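Local coordinates for aldehyde dehydrogenase (Staphylococcus aureus, PDB 6K0Z), which oxidises the aldehyde 4,4'-diaponeurosporen-4-al to 4,4'-diaponeurosporenoic acid, an NAD-linked step in the biosynthesis of the carotenoid staphyloxanthin, at residues 289-294 against 322-327; 56-61 against 150-155. The protein carries 1 engineered substitution. All coordinates share one frame; numbering follows the deposited sequence.

Contacts 1 and 2 are neighbours on one side of the chain, their centres about 13 Å apart. Contact 2 comes first in sequence and joins the end of helix 48-59 to the start of helix 151-164, beside the sheet of the Rossmann-like coenzyme domain. Contact 1 follows, setting the loop before helix 295-307 against strand 324-330 of the second sheet, that of the catalytic domain. The two meet directly: R291 N lies 3.1 Å from L59 O, a probable hydrogen bond, and V293 CG2 packs 3.7 Å from T150 CG2. Loop 289-294 thus bridges the coenzyme-domain helices and the catalytic-domain sheet, away from the predicted active site.

Contact 1: residues 289-294 against 322-327; sequences YGRIVN and ERYIEP
E322 meets R291 in two ways: its carbonyl oxygen lies beside the arginine CD, and its carboxylate approaches the edge of the guanidinium with the two planes perpendicular. With R291 NE 3.8 Å from E322 OE1 the salt bridge is long, and E322 OE2 has a firmer partner in Q284. R323 contributes both backbone and side chain: I292 N gives a straight hydrogen bond (3.2 Å, 172°) to R323 O, arriving in the carbonyl plane, while R323 CB and CD lie against the backbone at I292 and N294 and NE bonds to E320 O. Next comes Y324, whose CD1 sits over the centre of one guanidinium face, 3.4 Å from R291 CZ, with the ring plane tilted 67° to that group. A bend at chi2 (-62°) folds R291 into this place, and R291 NH1 is held by G290 O at 2.6 Å, an acceptor in the guanidinium plane. The adjacent Y324 CE1 touches Y289 CE2 at 3.5 Å, the two rings meeting rim to rim and nearly perpendicular. I325 offers its carbonyl oxygen to Y289 OH; the modelled 2.3 Å is too short to be taken literally. Its side chain instead packs CG1 on I292 CG1 at 4.1 Å, over L301 of helix 295-307. Finally P327 CD rests 3.5 Å from Y289 CZ, with F244 of helix 232-244 touching both residues. The arrangement is a loop crossing the start of strand 324-330, joined to it by one backbone hydrogen bond, at the mixed sheet of the aldehyde dehydrogenase catalytic domain.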
loop_
_atom_site.group_PDB
_atom_site.type_symbol
_atom_site.label_atom_id
_atom_site.label_comp_id
_atom_site.label_asym_id
_atom_site.label_seq_id
_atom_site.Cartn_x
_atom_site.Cartn_y
_atom_site.Cartn_z
ATOM N N TYR A 289 4.138 -30.020 -22.100
ATOM C CA TYR A 289 5.340 -29.396 -21.574
ATOM C C TYR A 289 5.734 -28.262 -22.507
ATOM O O TYR A 289 5.758 -28.449 -23.728
ATOM C CB TYR A 289 6.468 -30.434 -21.439
ATOM C CG TYR A 289 7.784 -29.865 -20.966
ATOM C CD1 TYR A 289 7.963 -29.477 -19.646
ATOM C CD2 TYR A 289 8.851 -29.719 -21.843
ATOM C CE1 TYR A 289 9.168 -28.948 -19.215
ATOM C CE2 TYR A 289 10.057 -29.194 -21.423
ATOM C CZ TYR A 289 10.210 -28.809 -20.110
ATOM O OH TYR A 289 11.416 -28.288 -19.703
ATOM N N GLY A 290 6.033 -27.091 -21.934
ATOM C CA GLY A 290 6.252 -25.875 -22.694
ATOM C C GLY A 290 7.679 -25.690 -23.173
ATOM O O GLY A 290 8.493 -26.615 -23.171
ATOM N N ARG A 291 7.983 -24.462 -23.590
ATOM C CA ARG A 291 9.273 -24.143 -24.189
ATOM C C ARG A 291 9.798 -22.833 -23.616
ATOM O O ARG A 291 9.068 -22.065 -22.987
ATOM C CB ARG A 291 9.170 -24.054 -25.715
ATOM C CG ARG A 291 8.807 -25.361 -26.394
ATOM C CD ARG A 291 9.876 -26.401 -26.131
ATOM N NE ARG A 291 9.594 -27.677 -26.783
ATOM C CZ ARG A 291 8.983 -28.694 -26.188
ATOM N NH1 ARG A 291 8.581 -28.580 -24.929
ATOM N NH2 ARG A 291 8.774 -29.825 -26.846
ATOM N N ILE A 292 11.085 -22.577 -23.849
ATOM C CA ILE A 292 11.723 -21.350 -23.382
ATOM C C ILE A 292 11.331 -20.203 -24.305
ATOM O O ILE A 292 11.251 -20.371 -25.527
ATOM C CB ILE A 292 13.252 -21.533 -23.318
ATOM C CG1 ILE A 292 13.610 -22.651 -22.339
ATOM C CG2 ILE A 292 13.945 -20.238 -22.913
ATOM C CD1 ILE A 292 12.908 -22.541 -21.013
ATOM N N VAL A 293 11.093 -19.024 -23.719
ATOM C CA VAL A 293 10.545 -17.900 -24.472
ATOM C C VAL A 293 11.424 -17.470 -25.637
ATOM O O VAL A 293 10.919 -16.874 -26.594
ATOM C CB VAL A 293 10.291 -16.691 -23.545
ATOM C CG1 VAL A 293 11.594 -15.960 -23.245
ATOM C CG2 VAL A 293 9.299 -15.731 -24.190
ATOM N N ASN A 294 12.726 -17.744 -25.594
ATOM C CA ASN A 294 13.598 -17.052 -26.527
ATOM C C ASN A 294 14.972 -17.705 -26.577
ATOM O O ASN A 294 15.403 -18.387 -25.643
ATOM C CB ASN A 294 13.733 -15.569 -26.149
ATOM C CG ASN A 294 14.361 -14.733 -27.250
ATOM O OD1 ASN A 294 14.940 -13.675 -26.985
ATOM N ND2 ASN A 294 14.235 -15.190 -28.501
ATOM N N GLU A 322 13.756 -25.531 -31.407
ATOM C CA GLU A 322 12.467 -25.319 -30.761
ATOM C C GLU A 322 12.619 -24.870 -29.311
ATOM O O GLU A 322 11.661 -24.952 -28.533
ATOM C CB GLU A 322 11.595 -26.573 -30.859
ATOM C CG GLU A 322 12.074 -27.761 -30.063
ATOM C CD GLU A 322 11.070 -28.898 -30.093
ATOM O OE1 GLU A 322 9.901 -28.652 -30.467
ATOM O OE2 GLU A 322 11.450 -30.035 -29.750
ATOM N N ARG A 323 13.804 -24.377 -28.944
ATOM C CA ARG A 323 14.062 -23.816 -27.618
ATOM C C ARG A 323 13.647 -24.793 -26.525
ATOM O O ARG A 323 12.953 -24.443 -25.567
ATOM C CB ARG A 323 13.360 -22.470 -27.449
ATOM C CG ARG A 323 13.468 -21.576 -28.665
ATOM C CD ARG A 323 14.898 -21.127 -28.897
ATOM N NE ARG A 323 15.216 -21.031 -30.321
ATOM C CZ ARG A 323 14.848 -20.032 -31.121
ATOM N NH1 ARG A 323 15.199 -20.057 -32.399
ATOM N NH2 ARG A 323 14.135 -19.010 -30.652
ATOM N N TYR A 324 14.070 -26.040 -26.688
ATOM C CA TYR A 324 13.714 -27.104 -25.764
ATOM C C TYR A 324 14.783 -27.257 -24.697
ATOM O O TYR A 324 15.975 -27.282 -25.008
ATOM C CB TYR A 324 13.545 -28.426 -26.504
ATOM C CG TYR A 324 13.235 -29.582 -25.590
ATOM C CD1 TYR A 324 12.001 -29.678 -24.958
ATOM C CD2 TYR A 324 14.167 -30.583 -25.362
ATOM C CE1 TYR A 324 11.705 -30.738 -24.123
ATOM C CE2 TYR A 324 13.879 -31.650 -24.529
ATOM C CZ TYR A 324 12.646 -31.722 -23.912
ATOM O OH TYR A 324 12.349 -32.780 -23.081
ATOM N N ILE A 325 14.353 -27.351 -23.444
ATOM C CA ILE A 325 15.203 -27.807 -22.353
ATOM C C ILE A 325 14.379 -28.761 -21.508
ATOM O O ILE A 325 13.234 -28.454 -21.161
ATOM C CB ILE A 325 15.734 -26.653 -21.488
ATOM C CG1 ILE A 325 16.414 -25.598 -22.356
ATOM C CG2 ILE A 325 16.705 -27.191 -20.452
ATOM C CD1 ILE A 325 17.219 -24.603 -21.574
ATOM N N GLU A 326 14.946 -29.904 -21.184
ATOM C CA GLU A 326 14.126 -30.908 -20.535
ATOM C C GLU A 326 14.171 -30.748 -19.026
ATOM O O GLU A 326 15.109 -30.161 -18.475
ATOM C CB GLU A 326 14.593 -32.311 -20.919
ATOM C CG GLU A 326 16.088 -32.518 -20.928
ATOM C CD GLU A 326 16.460 -33.910 -21.401
ATOM O OE1 GLU A 326 17.225 -34.021 -22.376
ATOM O OE2 GLU A 326 15.988 -34.896 -20.798
ATOM N N PRO A 327 13.144 -31.252 -18.333
ATOM C CA PRO A 327 13.193 -31.316 -16.870
ATOM C C PRO A 327 14.484 -31.920 -16.344
ATOM O O PRO A 327 14.641 -33.143 -16.286
ATOM C CB PRO A 327 11.981 -32.188 -16.530
ATOM C CG PRO A 327 11.009 -31.876 -17.601
ATOM C CD PRO A 327 11.822 -31.646 -18.853
#

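Contact 2: residues 56-61 against 150-155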
loop_
_atom_site.group_PDB
_atom_site.type_symbol
_atom_site.label_atom_id
_atom_site.label_comp_id
_atom_site.label_asym_id
_atom_site.label_seq_id
_atom_site.Cartn_x
_atom_site.Cartn_y
_atom_site.Cartn_z
ATOM N N TYR A 56 1.130 -20.395 -27.938
ATOM C CA TYR A 56 1.896 -21.553 -28.386
ATOM C C TYR A 56 3.093 -21.144 -29.239
ATOM O O TYR A 56 4.171 -21.732 -29.098
ATOM C CB TYR A 56 1.013 -22.544 -29.143
ATOM C CG TYR A 56 1.795 -23.767 -29.589
ATOM C CD1 TYR A 56 1.967 -24.855 -28.739
ATOM C CD2 TYR A 56 2.379 -23.822 -30.848
ATOM C CE1 TYR A 56 2.690 -25.967 -29.132
ATOM C CE2 TYR A 56 3.105 -24.929 -31.251
ATOM C CZ TYR A 56 3.257 -26.000 -30.389
ATOM O OH TYR A 56 3.974 -27.111 -30.778
ATOM N N THR A 57 2.941 -20.159 -30.140
ATOM C CA THR A 57 4.087 -19.796 -30.972
ATOM C C THR A 57 5.145 -19.032 -30.182
ATOM O O THR A 57 6.328 -19.065 -30.539
ATOM C CB THR A 57 3.681 -18.966 -32.200
ATOM O OG1 THR A 57 3.462 -17.597 -31.820
ATOM C CG2 THR A 57 2.486 -19.541 -32.941
ATOM N N ASP A 58 4.751 -18.334 -29.119
ATOM C CA ASP A 58 5.714 -17.573 -28.331
ATOM C C ASP A 58 6.324 -18.376 -27.192
ATOM O O ASP A 58 7.507 -18.185 -26.879
ATOM C CB ASP A 58 5.060 -16.313 -27.759
ATOM C CG ASP A 58 4.730 -15.289 -28.826
ATOM O OD1 ASP A 58 5.357 -15.314 -29.911
ATOM O OD2 ASP A 58 3.862 -14.431 -28.560
ATOM N N LEU A 59 5.550 -19.270 -26.566
ATOM C CA LEU A 59 6.003 -19.985 -25.378
ATOM C C LEU A 59 5.830 -21.497 -25.467
ATOM O O LEU A 59 6.002 -22.181 -24.448
ATOM C CB LEU A 59 5.270 -19.475 -24.136
ATOM C CG LEU A 59 5.520 -18.022 -23.750
ATOM C CD1 LEU A 59 4.406 -17.523 -22.850
ATOM C CD2 LEU A 59 6.847 -17.936 -23.046
ATOM N N GLY A 60 5.487 -22.034 -26.638
ATOM C CA GLY A 60 5.251 -23.458 -26.787
ATOM C C GLY A 60 4.212 -23.959 -25.807
ATOM O O GLY A 60 4.220 -25.127 -25.407
ATOM N N LYS A 61 3.313 -23.070 -25.404
ATOM C CA LYS A 61 2.379 -23.361 -24.328
ATOM C C LYS A 61 1.174 -24.109 -24.880
ATOM O O LYS A 61 0.426 -23.570 -25.703
ATOM C CB LYS A 61 1.954 -22.067 -23.641
ATOM C CG LYS A 61 1.546 -22.265 -22.189
ATOM C CD LYS A 61 1.061 -20.979 -21.541
ATOM C CE LYS A 61 2.218 -20.100 -21.105
ATOM N NZ LYS A 61 1.859 -19.265 -19.923
ATOM N N THR A 150 7.202 -11.693 -26.091
ATOM C CA THR A 150 6.152 -12.511 -26.683
ATOM C C THR A 150 5.361 -11.637 -27.649
ATOM O O THR A 150 4.263 -11.172 -27.314
ATOM C CB THR A 150 5.246 -13.099 -25.602
ATOM O OG1 THR A 150 4.672 -12.035 -24.836
ATOM C CG2 THR A 150 6.041 -14.006 -24.672
ATOM N N PRO A 151 5.883 -11.404 -28.858
ATOM C CA PRO A 151 5.337 -10.319 -29.697
ATOM C C PRO A 151 3.940 -10.589 -30.227
ATOM O O PRO A 151 3.119 -9.665 -30.293
ATOM C CB PRO A 151 6.365 -10.212 -30.838
ATOM C CG PRO A 151 7.560 -11.053 -30.394
ATOM C CD PRO A 151 6.998 -12.107 -29.509
ATOM N N ASN A 152 3.649 -11.823 -30.631
ATOM C CA ASN A 152 2.329 -12.110 -31.175
ATOM C C ASN A 152 1.264 -12.042 -30.092
ATOM O O ASN A 152 0.154 -11.556 -30.341
ATOM C CB ASN A 152 2.331 -13.469 -31.866
ATOM C CG ASN A 152 3.330 -13.532 -33.009
ATOM O OD1 ASN A 152 4.233 -14.369 -33.017
ATOM N ND2 ASN A 152 3.174 -12.637 -33.983
ATOM N N VAL A 153 1.586 -12.497 -28.878
ATOM C CA VAL A 153 0.665 -12.297 -27.762
ATOM C C VAL A 153 0.415 -10.812 -27.558
ATOM O O VAL A 153 -0.729 -10.379 -27.369
ATOM C CB VAL A 153 1.202 -12.958 -26.482
ATOM C CG1 VAL A 153 0.294 -12.619 -25.329
ATOM C CG2 VAL A 153 1.275 -14.451 -26.652
ATOM N N ALA A 154 1.478 -10.007 -27.627
ATOM C CA ALA A 154 1.347 -8.568 -27.430
ATOM C C ALA A 154 0.365 -7.955 -28.425
ATOM O O ALA A 154 -0.518 -7.178 -28.044
ATOM C CB ALA A 154 2.718 -7.902 -27.545
ATOM N N ARG A 155 0.501 -8.301 -29.707
ATOM C CA ARG A 155 -0.369 -7.736 -30.733
ATOM C C ARG A 155 -1.794 -8.257 -30.636
ATOM O O ARG A 155 -2.746 -7.501 -30.870
ATOM C CB ARG A 155 0.178 -8.038 -32.118
ATOM C CG ARG A 155 -0.806 -7.650 -33.196
ATOM C CD ARG A 155 -0.706 -6.179 -33.543
ATOM N NE ARG A 155 0.629 -5.668 -33.294
ATOM C CZ ARG A 155 1.530 -5.505 -34.261
ATOM N NH1 ARG A 155 2.744 -5.041 -33.960
ATOM N NH2 ARG A 155 1.255 -5.814 -35.544
#
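D58 OD2 is gripped at the first turn of helix 151-164, where V153 N donates a hydrogen bond of 3.0 Å and 162° that meets the oxygen nearly along its C-O axis. N152 N also lies close, 3.3 Å from D58 OD2. A carboxylate placed against first-turn N-H groups of the helix would be favoured by the helix dipole, which probably stabilises its negative charge. The chi1 of -69° swings CG away from the D58 carbonyl and out from the last turn of helix 48-59 to this place. Packing around OD2 is tight, with V153 CG2 only 3.2 Å from it. D58 OD1 lies 3.6 Å from P151 CD and 3.4 Å from N152 OD1; these last two oxygens are both acceptors and form no hydrogen bond. T57 OG1 comes to 3.5 Å from N152 OD1, its side chain crossing that of the asparagine at about a right angle; its own weak hydrogen bond goes back to A54 O. The apolar side is lighter: T150 CG2 approaches L59 CG at 4.2 Å, and V153 settles on A54 and L55 one turn earlier. The contact docks the end of an N-terminal helix on the helix of a beta-alpha-beta unit, strand 141-145, helix 151-164 and strand 170-172, in the Rossmann-like coenzyme domain of the aldehyde dehydrogenase fold.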